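Local atomic coordinates of neuraminidase (Influenza A virus, PDB entry 4GDJ), a protein that may remove terminal sialic acid from glycoconjugates as influenza neuraminidases do, although this bat-virus N10 neuraminidase-like protein has a diverged putative active site. Residues Ser158-Val163 against Ile176-Asn181; Val184-Gln189 against Lys229-Gln234. All coordinates share one frame; numbering follows the deposited sequence.

Contact 1 (Ser158-Val163 against Ile176-Asn181). With NAG (2-acetamido-2-deoxy-beta-D-glucopyranose), chain I.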
ATOM      1  N   SER A 158     -13.505   8.765 -10.398  1.00 26.33           N
ATOM      2  CA  SER A 158     -12.668   7.704 -10.969  1.00 27.28           C
ATOM      3  C   SER A 158     -11.784   7.077  -9.937  1.00 31.43           C
ATOM      4  O   SER A 158     -11.182   7.765  -9.123  1.00 33.10           O
ATOM      5  CB  SER A 158     -11.772   8.236 -12.075  1.00 33.28           C
ATOM      6  OG  SER A 158     -12.553   8.649 -13.154  1.00 39.17           O
ATOM      7  N   CYS A 159     -11.639   5.766 -10.004  1.00 24.02           N
ATOM      8  CA  CYS A 159     -10.788   5.071  -9.052  1.00 20.21           C
ATOM      9  C   CYS A 159      -9.633   4.392  -9.766  1.00 26.10           C
ATOM     10  O   CYS A 159      -9.805   3.818 -10.830  1.00 25.78           O
ATOM     11  CB  CYS A 159     -11.627   4.076  -8.241  1.00 31.07           C
ATOM     12  SG  CYS A 159     -13.013   4.870  -7.350  1.00 34.48           S
ATOM     13  N   PHE A 160      -8.456   4.445  -9.156  1.00 18.87           N
ATOM     14  CA  PHE A 160      -7.238   3.997  -9.781  1.00 23.42           C
ATOM     15  C   PHE A 160      -6.644   2.937  -8.897  1.00 26.50           C
ATOM     16  O   PHE A 160      -6.599   3.092  -7.683  1.00 23.52           O
ATOM     17  CB  PHE A 160      -6.259   5.171  -9.925  1.00 20.20           C
ATOM     18  CG  PHE A 160      -6.790   6.278 -10.811  1.00 20.72           C
ATOM     19  CD1 PHE A 160      -7.592   7.262 -10.280  1.00 22.45           C
ATOM     20  CD2 PHE A 160      -6.530   6.288 -12.168  1.00 25.57           C
ATOM     21  CE1 PHE A 160      -8.107   8.273 -11.085  1.00 32.38           C
ATOM     22  CE2 PHE A 160      -7.060   7.294 -12.987  1.00 28.93           C
ATOM     23  CZ  PHE A 160      -7.848   8.276 -12.438  1.00 27.84           C
ATOM     24  N   VAL A 161      -6.173   1.863  -9.505  1.00 22.19           N
ATOM     25  CA  VAL A 161      -5.572   0.779  -8.738  1.00 21.77           C
ATOM     26  C   VAL A 161      -4.451   0.207  -9.540  1.00 23.56           C
ATOM     27  O   VAL A 161      -4.540   0.140 -10.755  1.00 18.02           O
ATOM     28  CB  VAL A 161      -6.605  -0.349  -8.458  1.00 24.77           C
ATOM     29  CG1 VAL A 161      -7.086  -0.952  -9.715  1.00 27.72           C
ATOM     30  CG2 VAL A 161      -6.031  -1.406  -7.575  1.00 32.60           C
ATOM     31  N   LEU A 162      -3.394  -0.205  -8.857  1.00 18.20           N
ATOM     32  CA  LEU A 162      -2.255  -0.880  -9.472  1.00 18.71           C
ATOM     33  C   LEU A 162      -2.441  -2.378  -9.432  1.00 23.02           C
ATOM     34  O   LEU A 162      -2.761  -2.944  -8.407  1.00 26.19           O
ATOM     35  CB  LEU A 162      -0.963  -0.580  -8.702  1.00 25.59           C
ATOM     36  CG  LEU A 162      -0.156   0.359  -9.587  1.00 28.39           C
ATOM     37  CD1 LEU A 162      -0.638   1.729  -9.130  1.00 35.63           C
ATOM     38  CD2 LEU A 162       1.334   0.162  -9.557  1.00 47.66           C
ATOM     39  N   VAL A 163      -2.196  -3.021 -10.550  1.00 20.46           N
ATOM     40  CA  VAL A 163      -2.409  -4.467 -10.673  1.00 22.33           C
ATOM     41  C   VAL A 163      -1.121  -5.060 -11.202  1.00 24.47           C
ATOM     42  O   VAL A 163      -0.557  -4.532 -12.139  1.00 25.69           O
ATOM     43  CB  VAL A 163      -3.544  -4.731 -11.664  1.00 25.49           C
ATOM     44  CG1 VAL A 163      -3.653  -6.238 -12.032  1.00 24.99           C
ATOM     45  CG2 VAL A 163      -4.858  -4.207 -11.093  1.00 18.02           C
ATOM     46  N   ILE A 176      -1.683   0.326 -14.210  1.00 22.44           N
ATOM     47  CA  ILE A 176      -2.689   1.124 -13.550  1.00 22.26           C
ATOM     48  C   ILE A 176      -3.989   0.942 -14.277  1.00 24.80           C
ATOM     49  O   ILE A 176      -4.068   1.172 -15.484  1.00 23.93           O
ATOM     50  CB  ILE A 176      -2.345   2.618 -13.602  1.00 23.26           C
ATOM     51  CG1 ILE A 176      -0.915   2.882 -13.069  1.00 23.12           C
ATOM     52  CG2 ILE A 176      -3.429   3.437 -12.837  1.00 22.14           C
ATOM     53  CD1 ILE A 176      -0.450   4.339 -13.253  1.00 24.91           C
ATOM     54  N   TYR A 177      -5.014   0.556 -13.535  1.00 21.01           N
ATOM     55  CA  TYR A 177      -6.364   0.455 -14.069  1.00 23.20           C
ATOM     56  C   TYR A 177      -7.159   1.622 -13.567  1.00 23.83           C
ATOM     57  O   TYR A 177      -7.113   1.941 -12.381  1.00 25.89           O
ATOM     58  CB  TYR A 177      -7.036  -0.829 -13.609  1.00 25.97           C
ATOM     59  CG  TYR A 177      -6.652  -2.014 -14.451  1.00 30.74           C
ATOM     60  CD1 TYR A 177      -5.421  -2.632 -14.285  1.00 25.32           C
ATOM     61  CD2 TYR A 177      -7.511  -2.507 -15.426  1.00 28.56           C
ATOM     62  CE1 TYR A 177      -5.054  -3.739 -15.074  1.00 24.97           C
ATOM     63  CE2 TYR A 177      -7.150  -3.593 -16.217  1.00 30.25           C
ATOM     64  CZ  TYR A 177      -5.923  -4.193 -16.039  1.00 28.92           C
ATOM     65  OH  TYR A 177      -5.557  -5.261 -16.820  1.00 28.40           O
ATOM     66  N   GLU A 178      -7.883   2.263 -14.473  1.00 21.03           N
ATOM     67  CA  GLU A 178      -8.819   3.308 -14.112  1.00 25.29           C
ATOM     68  C   GLU A 178     -10.253   2.795 -14.172  1.00 18.63           C
ATOM     69  O   GLU A 178     -10.727   2.255 -15.214  1.00 21.98           O
ATOM     70  CB  GLU A 178      -8.647   4.513 -15.041  1.00 25.66           C
ATOM     71  CG  GLU A 178      -9.725   5.550 -14.859  1.00 24.13           C
ATOM     72  CD  GLU A 178      -9.496   6.791 -15.729  1.00 35.24           C
ATOM     73  OE1 GLU A 178      -8.430   6.878 -16.368  1.00 35.03           O
ATOM     74  OE2 GLU A 178     -10.384   7.664 -15.763  1.00 40.03           O
ATOM     75  N   LEU A 179     -10.979   2.996 -13.076  1.00 20.24           N
ATOM     76  CA  LEU A 179     -12.353   2.516 -12.972  1.00 17.17           C
ATOM     77  C   LEU A 179     -13.342   3.624 -12.729  1.00 26.61           C
ATOM     78  O   LEU A 179     -13.015   4.631 -12.137  1.00 22.89           O
ATOM     79  CB  LEU A 179     -12.468   1.553 -11.786  1.00 26.54           C
ATOM     80  CG  LEU A 179     -11.352   0.540 -11.561  1.00 33.54           C
ATOM     81  CD1 LEU A 179     -11.591  -0.225 -10.243  1.00 33.40           C
ATOM     82  CD2 LEU A 179     -11.341  -0.394 -12.720  1.00 35.03           C
ATOM     83  N   GLN A 180     -14.579   3.395 -13.141  1.00 20.09           N
ATOM     84  CA  GLN A 180     -15.688   4.259 -12.802  1.00 23.29           C
ATOM     85  C   GLN A 180     -16.920   3.399 -12.553  1.00 24.31           C
ATOM     86  O   GLN A 180     -17.331   2.637 -13.432  1.00 25.66           O
ATOM     87  CB  GLN A 180     -15.942   5.251 -13.927  1.00 28.06           C
ATOM     88  CG  GLN A 180     -16.715   6.479 -13.498  1.00 53.56           C
ATOM     89  CD  GLN A 180     -16.901   7.479 -14.625  1.00 69.09           C
ATOM     90  OE1 GLN A 180     -17.901   8.194 -14.664  1.00 79.18           O
ATOM     91  NE2 GLN A 180     -15.935   7.542 -15.544  1.00 68.27           N
ATOM     92  N   ASN A 181     -17.506   3.535 -11.364  1.00 21.82           N
ATOM     93  CA  ASN A 181     -18.658   2.734 -10.996  1.00 20.61           C
ATOM     94  C   ASN A 181     -18.291   1.258 -11.057  1.00 24.99           C
ATOM     95  O   ASN A 181     -19.109   0.432 -11.444  1.00 26.13           O
ATOM     96  CB  ASN A 181     -19.849   2.976 -11.944  1.00 27.51           C
ATOM     97  CG  ASN A 181     -20.248   4.447 -12.051  1.00 37.34           C
ATOM     98  OD1 ASN A 181     -20.077   5.239 -11.118  1.00 36.16           O
ATOM     99  ND2 ASN A 181     -20.776   4.807 -13.207  1.00 58.69           N
TER
HETATM  100  C1  NAG I 505     -21.291   6.148 -13.203  1.00 78.37           C
HETATM  101  C2  NAG I 505     -21.510   6.415 -14.698  1.00 86.12           C
HETATM  102  C3  NAG I 505     -22.157   7.782 -14.936  1.00 93.32           C
HETATM  103  C4  NAG I 505     -23.337   7.996 -13.994  1.00 96.26           C
HETATM  104  C5  NAG I 505     -22.857   7.684 -12.575  1.00 96.35           C
HETATM  105  C6  NAG I 505     -23.830   8.071 -11.462  1.00 95.58           C
HETATM  106  C7  NAG I 505     -19.887   5.238 -16.123  1.00 76.28           C
HETATM  107  C8  NAG I 505     -18.561   5.325 -16.827  1.00 68.83           C
HETATM  108  N2  NAG I 505     -20.245   6.320 -15.416  1.00 80.75           N
HETATM  109  O3  NAG I 505     -22.578   7.912 -16.277  1.00 93.31           O
HETATM  110  O4  NAG I 505     -23.798   9.327 -14.106  1.00 97.52           O
HETATM  111  O5  NAG I 505     -22.501   6.316 -12.493  1.00 84.71           O
HETATM  112  O6  NAG I 505     -23.087   8.680 -10.420  1.00 86.40           O
HETATM  113  O7  NAG I 505     -20.575   4.212 -16.211  1.00 68.46           O

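Contact 2 (Val184-Gln189 against Lys229-Gln234). With NAG (2-acetamido-2-deoxy-beta-D-glucopyranose), chain I.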
ATOM      1  N   VAL A 184     -14.051  -1.109 -15.673  1.00 18.71           N
ATOM      2  CA  VAL A 184     -12.747  -0.712 -16.209  1.00 24.49           C
ATOM      3  C   VAL A 184     -12.922   0.254 -17.388  1.00 33.03           C
ATOM      4  O   VAL A 184     -13.592  -0.050 -18.344  1.00 24.65           O
ATOM      5  CB  VAL A 184     -11.892  -1.904 -16.630  1.00 25.58           C
ATOM      6  CG1 VAL A 184     -10.638  -1.447 -17.297  1.00 26.27           C
ATOM      7  CG2 VAL A 184     -11.558  -2.815 -15.430  1.00 25.36           C
ATOM      8  N   GLN A 185     -12.337   1.440 -17.302  1.00 22.32           N
ATOM      9  CA  GLN A 185     -12.432   2.415 -18.389  1.00 25.53           C
ATOM     10  C   GLN A 185     -11.231   2.269 -19.294  1.00 28.63           C
ATOM     11  O   GLN A 185     -11.342   2.374 -20.493  1.00 29.53           O
ATOM     12  CB  GLN A 185     -12.481   3.848 -17.839  1.00 21.92           C
ATOM     13  CG  GLN A 185     -13.672   4.098 -16.901  1.00 26.93           C
ATOM     14  CD  GLN A 185     -14.997   3.873 -17.608  1.00 36.82           C
ATOM     15  OE1 GLN A 185     -15.339   4.606 -18.522  1.00 39.25           O
ATOM     16  NE2 GLN A 185     -15.746   2.846 -17.188  1.00 32.56           N
ATOM     17  N   ARG A 186     -10.068   2.065 -18.696  1.00 28.59           N
ATOM     18  CA  ARG A 186      -8.862   1.883 -19.453  1.00 26.20           C
ATOM     19  C   ARG A 186      -7.785   1.533 -18.488  1.00 24.26           C
ATOM     20  O   ARG A 186      -7.984   1.603 -17.281  1.00 23.98           O
ATOM     21  CB  ARG A 186      -8.471   3.172 -20.157  1.00 36.15           C
ATOM     22  CG  ARG A 186      -8.271   4.298 -19.219  1.00 27.88           C
ATOM     23  CD  ARG A 186      -7.849   5.573 -19.940  1.00 35.85           C
ATOM     24  NE  ARG A 186      -7.860   6.685 -18.992  1.00 44.57           N
ATOM     25  CZ  ARG A 186      -7.577   7.949 -19.288  1.00 50.92           C
ATOM     26  NH1 ARG A 186      -7.247   8.282 -20.530  1.00 56.39           N
ATOM     27  NH2 ARG A 186      -7.620   8.879 -18.330  1.00 34.74           N
ATOM     28  N   TRP A 187      -6.637   1.158 -19.032  1.00 24.38           N
ATOM     29  CA  TRP A 187      -5.467   0.860 -18.233  1.00 28.71           C
ATOM     30  C   TRP A 187      -4.216   1.303 -18.978  1.00 37.03           C
ATOM     31  O   TRP A 187      -4.242   1.577 -20.183  1.00 28.70           O
ATOM     32  CB  TRP A 187      -5.386  -0.641 -17.917  1.00 21.96           C
ATOM     33  CG  TRP A 187      -5.594  -1.563 -19.096  1.00 31.34           C
ATOM     34  CD1 TRP A 187      -6.784  -2.154 -19.491  1.00 31.40           C
ATOM     35  CD2 TRP A 187      -4.594  -2.039 -20.003  1.00 31.65           C
ATOM     36  NE1 TRP A 187      -6.567  -2.948 -20.591  1.00 35.79           N
ATOM     37  CE2 TRP A 187      -5.238  -2.902 -20.924  1.00 37.09           C
ATOM     38  CE3 TRP A 187      -3.219  -1.815 -20.136  1.00 31.06           C
ATOM     39  CZ2 TRP A 187      -4.558  -3.524 -21.958  1.00 39.84           C
ATOM     40  CZ3 TRP A 187      -2.546  -2.429 -21.165  1.00 43.35           C
ATOM     41  CH2 TRP A 187      -3.217  -3.277 -22.070  1.00 41.77           C
ATOM     42  N   LYS A 188      -3.123   1.376 -18.239  1.00 27.44           N
ATOM     43  CA  LYS A 188      -1.834   1.749 -18.775  1.00 24.59           C
ATOM     44  C   LYS A 188      -0.815   0.817 -18.155  1.00 25.67           C
ATOM     45  O   LYS A 188      -0.678   0.768 -16.943  1.00 27.63           O
ATOM     46  CB  LYS A 188      -1.540   3.201 -18.392  1.00 27.83           C
ATOM     47  CG  LYS A 188      -0.079   3.629 -18.495  1.00 39.33           C
ATOM     48  CD  LYS A 188       0.302   4.064 -19.891  1.00 43.25           C
ATOM     49  CE  LYS A 188      -0.359   5.381 -20.246  1.00 59.50           C
ATOM     50  NZ  LYS A 188       0.622   6.510 -20.254  1.00 69.81           N
ATOM     51  N   GLN A 189      -0.127   0.035 -18.977  1.00 23.22           N
ATOM     52  CA  GLN A 189       0.967  -0.788 -18.492  1.00 27.55           C
ATOM     53  C   GLN A 189       2.210   0.073 -18.329  1.00 34.34           C
ATOM     54  O   GLN A 189       2.532   0.869 -19.200  1.00 36.63           O
ATOM     55  CB  GLN A 189       1.243  -1.924 -19.476  1.00 32.36           C
ATOM     56  CG  GLN A 189       2.337  -2.858 -19.049  1.00 30.77           C
ATOM     57  CD  GLN A 189       2.237  -4.187 -19.770  1.00 36.01           C
ATOM     58  OE1 GLN A 189       1.175  -4.798 -19.820  1.00 31.20           O
ATOM     59  NE2 GLN A 189       3.333  -4.616 -20.364  1.00 36.23           N
ATOM     60  N   LYS A 229      -4.373  11.627 -13.266  1.00 21.30           N
ATOM     61  CA  LYS A 229      -5.670  11.151 -13.734  1.00 26.83           C
ATOM     62  C   LYS A 229      -5.709  10.871 -15.244  1.00 29.15           C
ATOM     63  O   LYS A 229      -6.622  10.238 -15.725  1.00 33.19           O
ATOM     64  CB  LYS A 229      -6.733  12.180 -13.361  1.00 34.59           C
ATOM     65  CG  LYS A 229      -6.917  13.257 -14.417  1.00 54.82           C
ATOM     66  CD  LYS A 229      -8.228  14.000 -14.221  1.00 64.82           C
ATOM     67  CE  LYS A 229      -8.367  15.207 -15.174  1.00 64.79           C
ATOM     68  NZ  LYS A 229      -7.451  15.145 -16.370  1.00 50.88           N
ATOM     69  N   ASP A 230      -4.705  11.319 -15.985  1.00 27.24           N
ATOM     70  CA  ASP A 230      -4.623  11.032 -17.415  1.00 28.10           C
ATOM     71  C   ASP A 230      -3.682   9.847 -17.660  1.00 29.97           C
ATOM     72  O   ASP A 230      -3.410   9.463 -18.802  1.00 25.68           O
ATOM     73  CB  ASP A 230      -4.116  12.284 -18.138  1.00 31.90           C
ATOM     74  CG  ASP A 230      -5.066  13.481 -17.972  1.00 42.83           C
ATOM     75  OD1 ASP A 230      -6.310  13.281 -18.006  1.00 38.83           O
ATOM     76  OD2 ASP A 230      -4.579  14.622 -17.796  1.00 38.74           O
ATOM     77  N   LEU A 231      -3.175   9.283 -16.567  1.00 32.31           N
ATOM     78  CA  LEU A 231      -2.270   8.134 -16.599  1.00 28.74           C
ATOM     79  C   LEU A 231      -0.898   8.427 -17.185  1.00 28.23           C
ATOM     80  O   LEU A 231      -0.189   7.538 -17.617  1.00 23.54           O
ATOM     81  CB  LEU A 231      -2.910   6.921 -17.278  1.00 29.80           C
ATOM     82  CG  LEU A 231      -4.206   6.414 -16.619  1.00 25.35           C
ATOM     83  CD1 LEU A 231      -4.691   5.094 -17.300  1.00 28.55           C
ATOM     84  CD2 LEU A 231      -4.057   6.211 -15.122  1.00 27.71           C
ATOM     85  N   ASN A 232      -0.495   9.682 -17.146  1.00 30.37           N
ATOM     86  CA  ASN A 232       0.929   9.991 -17.226  1.00 26.26           C
ATOM     87  C   ASN A 232       1.579   9.649 -15.907  1.00 23.39           C
ATOM     88  O   ASN A 232       0.963   9.791 -14.858  1.00 24.73           O
ATOM     89  CB  ASN A 232       1.129  11.485 -17.570  1.00 28.91           C
ATOM     90  CG  ASN A 232       0.756  11.768 -19.013  1.00 32.79           C
ATOM     91  OD1 ASN A 232       1.102  10.988 -19.927  1.00 42.10           O
ATOM     92  ND2 ASN A 232      -0.007  12.805 -19.217  1.00 35.57           N
ATOM     93  N   TYR A 233       2.815   9.195 -15.966  1.00 18.91           N
ATOM     94  CA  TYR A 233       3.478   8.701 -14.777  1.00 26.83           C
ATOM     95  C   TYR A 233       4.982   8.864 -14.860  1.00 30.16           C
ATOM     96  O   TYR A 233       5.528   9.025 -15.926  1.00 29.03           O
ATOM     97  CB  TYR A 233       3.158   7.222 -14.563  1.00 20.61           C
ATOM     98  CG  TYR A 233       3.872   6.339 -15.517  1.00 24.37           C
ATOM     99  CD1 TYR A 233       3.372   6.132 -16.798  1.00 25.93           C
ATOM    100  CD2 TYR A 233       5.040   5.693 -15.149  1.00 20.26           C
ATOM    101  CE1 TYR A 233       4.024   5.319 -17.693  1.00 24.16           C
ATOM    102  CE2 TYR A 233       5.720   4.869 -16.056  1.00 31.11           C
ATOM    103  CZ  TYR A 233       5.209   4.726 -17.327  1.00 29.53           C
ATOM    104  OH  TYR A 233       5.880   3.911 -18.157  1.00 31.51           O
ATOM    105  N   GLN A 234       5.621   8.775 -13.693  1.00 23.56           N
ATOM    106  CA  GLN A 234       7.054   8.789 -13.515  1.00 32.95           C
ATOM    107  C   GLN A 234       7.414   7.757 -12.423  1.00 24.34           C
ATOM    108  O   GLN A 234       6.735   7.684 -11.400  1.00 24.37           O
ATOM    109  CB  GLN A 234       7.393  10.197 -13.026  1.00 30.36           C
ATOM    110  CG  GLN A 234       8.803  10.488 -12.870  1.00 38.11           C
ATOM    111  CD  GLN A 234       9.017  11.930 -12.426  1.00 41.01           C
ATOM    112  OE1 GLN A 234       8.376  12.412 -11.491  1.00 36.19           O
ATOM    113  NE2 GLN A 234       9.911  12.622 -13.108  1.00 49.46           N
TER
HETATM  114  C1  NAG I 505     -21.291   6.148 -13.203  1.00 78.37           C
HETATM  115  C2  NAG I 505     -21.510   6.415 -14.698  1.00 86.12           C
HETATM  116  C3  NAG I 505     -22.157   7.782 -14.936  1.00 93.32           C
HETATM  117  C4  NAG I 505     -23.337   7.996 -13.994  1.00 96.26           C
HETATM  118  C5  NAG I 505     -22.857   7.684 -12.575  1.00 96.35           C
HETATM  119  C6  NAG I 505     -23.830   8.071 -11.462  1.00 95.58           C
HETATM  120  C7  NAG I 505     -19.887   5.238 -16.123  1.00 76.28           C
HETATM  121  C8  NAG I 505     -18.561   5.325 -16.827  1.00 68.83           C
HETATM  122  N2  NAG I 505     -20.245   6.320 -15.416  1.00 80.75           N
HETATM  123  O3  NAG I 505     -22.578   7.912 -16.277  1.00 93.31           O
HETATM  124  O4  NAG I 505     -23.798   9.327 -14.106  1.00 97.52           O
HETATM  125  O5  NAG I 505     -22.501   6.316 -12.493  1.00 84.71           O
HETATM  126  O6  NAG I 505     -23.087   8.680 -10.420  1.00 86.40           O
HETATM  127  O7  NAG I 505     -20.575   4.212 -16.211  1.00 68.46           O
HETATM  128  O   HOH W   1      -7.498  11.597 -19.493  1.00 44.13           O

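Contact 1 (Ser158-Val163 against Ile176-Asn181)
The Phe160 ring has the CG2 methyl of Ile176 at its edge, 4.3 Å from Phe160 CD2. Beside it runs Glu178, pointing the same way. Glu178 CG lies 3.7 Å from Phe160 CE2, and the carboxylate is turned 43° from the ring. Glu178 reaches this position because CG is anti to the backbone N (chi1 171°) and the chain stays extended. Glu178 OE1 makes a salt bridge with Arg186 NE, and Glu178 OE2 is 3.5 Å from Ser158 OG. The Tyr177 ring stacks on Phe137. Val163 comes to the Tyr177 ring obliquely, with Val163 CG2 3.6 Å from Tyr177 CD1.

The backbones run antiparallel. Cys159 with Leu179 and Val161 with Tyr177 are hydrogen-bonded pairs. Each has two N-H to O bonds, such as Leu179 N to Cys159 O at 2.7 Å and Val161 N to Tyr177 O at 3.0 Å. Phe160 with Glu178 and Leu162 with Ile176 are non-hydrogen-bonded pairs. Cys159, Val161, Tyr177 and Leu179 share one face of the sheet. There Val161 CG1 is 3.9 Å from Tyr177 CB. On this face Val161 and Leu179 pack on Leu114 of strand 111-117, and Cys159 is disulfide-bonded to Cys154.

At the end of the pairing, Asn181 ND2 carries an N-linked NAG. The sugar N2 donates a hydrogen bond to Gln180 OE1 at 3.1 Å, which probably helps orient the sugar beside Gln180. The two strands are the middle pair of a four-stranded antiparallel blade, with side chains on both faces packing on neighbouring blades, as in the six-bladed beta propeller of influenza neuraminidases.

Contact 2 (Val184-Gln189 against Lys229-Gln234)
A junction between successive propeller blades is made where Arg186 and Lys188 of strand 183-189 meet Leu231. Leu231 lies in the turn between strands 224-228 and 233-236. Its CD1 methyl is 3.8 Å from Lys188 CB and 3.9 Å from Arg186 NE. The Leu231 side chain runs past Arg186 the other way, with CG over one face of the guanidinium.

Arg186 belongs to a classic beta bulge, in which Gln185 and Arg186 both face Glu178 of the adjacent strand. Arg186 CG sits between the backbone N and the carbonyl carbon (chi1 58°), and the straight chain beyond it takes the guanidinium to the turn. Arg186 NH2 is 3.1 Å from Lys229 O, which sits at the guanidinium edge. Arg186, its NE held by Glu178, uses NH2 to donate to a water 3.0 Å away, in the guanidinium plane. That water bridges to Asp230 OD1. Asp230 OD1 takes a salt bridge from Lys229 NZ at 2.7 Å.

Lys188 curls back through bends at chi2, chi3 and chi4. Its NZ donates to Leu231 O at 2.9 Å, from above the carbonyl plane. NZ also lies at the edge of the Tyr233 ring, whose OH accepts from Asn191 N.

In the fold
Contact 1 and contact 2 have centres about 8 Å apart and share one blade. Strands 173-180 and 183-189 are neighbours in that sheet, so contact 1 lies inside the blade and contact 2 joins its outermost strand to the next blade. Backbone bonds of Ile176 with Lys188 and of Glu178 with Gln185 and Arg186 join them, and the 2.7 Å bridge from Glu178 OE1 to Arg186 NE adds to these. Tyr177 CE2 also packs 3.6 Å from Trp187 CD1. Leu231 of contact 2 packs on Phe160 and Ile176 of contact 1. Both contacts touch the glycan on Asn181, Gln185 OE1 being 3.7 Å from the sugar C8. Both lie away from the calcium site.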